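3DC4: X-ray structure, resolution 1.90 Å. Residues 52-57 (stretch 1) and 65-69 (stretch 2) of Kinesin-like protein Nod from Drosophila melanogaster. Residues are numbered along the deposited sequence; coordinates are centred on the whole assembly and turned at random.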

# COMPACT_ATOMS: atom_id res chain seq x y z
N ASP A 52 -20.45 -1.21 14.08
CA ASP A 52 -20.08 0.10 13.58
C ASP A 52 -19.55 0.05 12.15
O ASP A 52 -19.12 1.07 11.63
N GLY A 53 -19.58 -1.13 11.53
CA GLY A 53 -19.08 -1.27 10.18
C GLY A 53 -17.56 -1.41 10.12
O GLY A 53 -16.97 -1.40 9.05
N LYS A 54 -16.93 -1.54 11.28
CA LYS A 54 -15.48 -1.65 11.34
C LYS A 54 -15.04 -2.92 12.05
O LYS A 54 -13.85 -3.11 12.32
N SER A 55 -16.01 -3.78 12.34
CA SER A 55 -15.77 -5.00 13.08
C SER A 55 -16.11 -6.28 12.35
O SER A 55 -16.97 -6.31 11.47
N LEU A 56 -15.44 -7.35 12.75
CA LEU A 56 -15.70 -8.65 12.16
C LEU A 56 -15.34 -9.73 13.16
O LEU A 56 -14.59 -9.49 14.10
N ILE A 57 -15.90 -10.91 12.94
CA ILE A 57 -15.65 -12.03 13.82
C ILE A 57 -15.19 -13.20 12.99
O ILE A 57 -15.81 -13.55 11.99
N PHE A 65 -11.16 -2.63 13.44
CA PHE A 65 -10.22 -1.79 12.72
C PHE A 65 -10.89 -0.48 12.33
O PHE A 65 -11.87 -0.08 12.94
N ASP A 66 -10.36 0.18 11.31
CA ASP A 66 -10.93 1.45 10.87
C ASP A 66 -11.93 1.24 9.75
O ASP A 66 -12.80 2.08 9.52
N HIS A 67 -11.80 0.11 9.05
CA HIS A 67 -12.68 -0.23 7.94
C HIS A 67 -12.78 -1.74 7.81
O HIS A 67 -11.78 -2.43 7.91
N ALA A 68 -13.99 -2.24 7.62
CA ALA A 68 -14.20 -3.68 7.43
C ALA A 68 -15.10 -3.79 6.20
O ALA A 68 -16.30 -3.52 6.27
N PHE A 69 -14.50 -4.17 5.07
CA PHE A 69 -15.20 -4.28 3.80
C PHE A 69 -15.59 -5.70 3.41
O PHE A 69 -14.72 -6.56 3.23

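Where two backbone segments meet at the end of a strand, a few small or well-placed side chains often do the packing while the main chain supplies most of the polar links. The pairing of residues 52-57 with 65-69 in the kinesin-like protein Nod is a compact example, burying 306 Å² in total. Its frame is a nearly linear hydrogen bond from Phe65 N to Lys54 O (3.0 Å, 178°) and a weak one from Ala68 N to Gly53 O (3.4 Å, 134°). Water 1 bridges the same two atoms, donating to Gly53 O at 2.7 Å and sharing the Ala68 N hydrogen through a weak bond of 3.3 Å.

Two side chains point toward the opposing stretch, those of Leu56 and Ala68. The methyl of Ala68 is small enough to lie close against the backbone, with its CB 3.7 Å from Lys54 C and 3.9 Å from Ser55 N. Leu56, with chi1 p (57°) and chi2 t (152°), places its CD2 against two residues of stretch 2: 4.1 Å from Ala68 CB and 4.0 Å from Phe65 CD2. Phe65 leaves its backbone sideways in the m rotamer (-55°), and its ring receives the leucine methyl obliquely. The leucine methyl thus bridges the side chains of the other two, which do not touch each other.

Lys54 illustrates how a long side chain can be useful at a contact without pointing into it. Its CA-to-CB bond runs sideways, and chi1 m (-54°) is followed by three t angles, so the chain is extended. The aliphatic part passes by the other stretch, with CG 3.5 Å from Asp66 O, while the extension carries the ammonium group to water 2. That water accepts from Lys54 NZ at 3.0 Å and donates to Asp66 OD2 at 2.7 Å, joining the two charged groups through solvent. Asp66 itself points away, chi1 m (-64°); its OD1 is satisfied elsewhere in the structure.

The carboxylate of Asp52 serves the turn of its own stretch: chi1 p (59°) turns it back over the turn so that OD1 accepts a hydrogen bond from Lys54 N at 2.8 Å. Between them, Gly53 has a positive phi of 81°, a value that by itself favours glycine. Ser55, chi1 m (-47°), points away from stretch 2, while His67 and Phe69, both m (-60° and -55°), point away from stretch 1. The alternation of His67, Ala68 and Phe69 is that expected of a strand, and it presents the smallest of the three side chains to the contact.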

# COMPACT_ATOMS: atom_id res chain seq x y z
CB ASP A 52 -19.04 0.73 14.50
CG ASP A 52 -17.79 -0.13 14.62
OD1 ASP A 52 -17.70 -1.17 13.94
OD2 ASP A 52 -16.88 0.26 15.38
CB LYS A 54 -14.91 -0.47 12.10
CG LYS A 54 -15.33 0.89 11.57
CD LYS A 54 -14.82 1.96 12.49
CE LYS A 54 -15.15 3.35 11.98
NZ LYS A 54 -14.67 4.37 12.97
CB SER A 55 -16.58 -4.97 14.38
OG SER A 55 -16.43 -3.73 15.03
CB LEU A 56 -14.89 -8.84 10.87
CG LEU A 56 -13.37 -8.70 10.95
CD1 LEU A 56 -12.76 -9.56 9.86
CD2 LEU A 56 -12.96 -7.24 10.78
CB ILE A 57 -16.92 -12.43 14.58
CG1 ILE A 57 -17.35 -11.27 15.48
CG2 ILE A 57 -16.66 -13.70 15.40
CD1 ILE A 57 -18.74 -11.42 16.04
CB PHE A 65 -9.73 -2.53 11.49
CG PHE A 65 -9.14 -3.87 11.81
CD1 PHE A 65 -8.05 -3.96 12.66
CD2 PHE A 65 -9.69 -5.03 11.29
CE1 PHE A 65 -7.51 -5.19 13.00
CE2 PHE A 65 -9.15 -6.27 11.63
CZ PHE A 65 -8.06 -6.35 12.49
CB ASP A 66 -9.84 2.39 10.39
CG ASP A 66 -8.88 2.77 11.49
OD1 ASP A 66 -7.70 2.37 11.42
OD2 ASP A 66 -9.32 3.45 12.44
CB HIS A 67 -12.10 0.31 6.62
CG HIS A 67 -11.94 1.80 6.58
ND1 HIS A 67 -13.01 2.66 6.46
CD2 HIS A 67 -10.83 2.58 6.67
CE1 HIS A 67 -12.57 3.91 6.47
NE2 HIS A 67 -11.25 3.89 6.59
CB ALA A 68 -14.87 -4.30 8.66
CB PHE A 69 -14.34 -3.71 2.67
CG PHE A 69 -13.88 -2.29 2.89
CD1 PHE A 69 -14.79 -1.25 2.95
CD2 PHE A 69 -12.52 -2.00 3.00
CE1 PHE A 69 -14.36 0.07 3.12
CE2 PHE A 69 -12.08 -0.69 3.17
CZ PHE A 69 -13.00 0.35 3.23
O HOH W 1 -16.31 -0.04 6.79
O HOH W 2 -11.71 4.21 13.31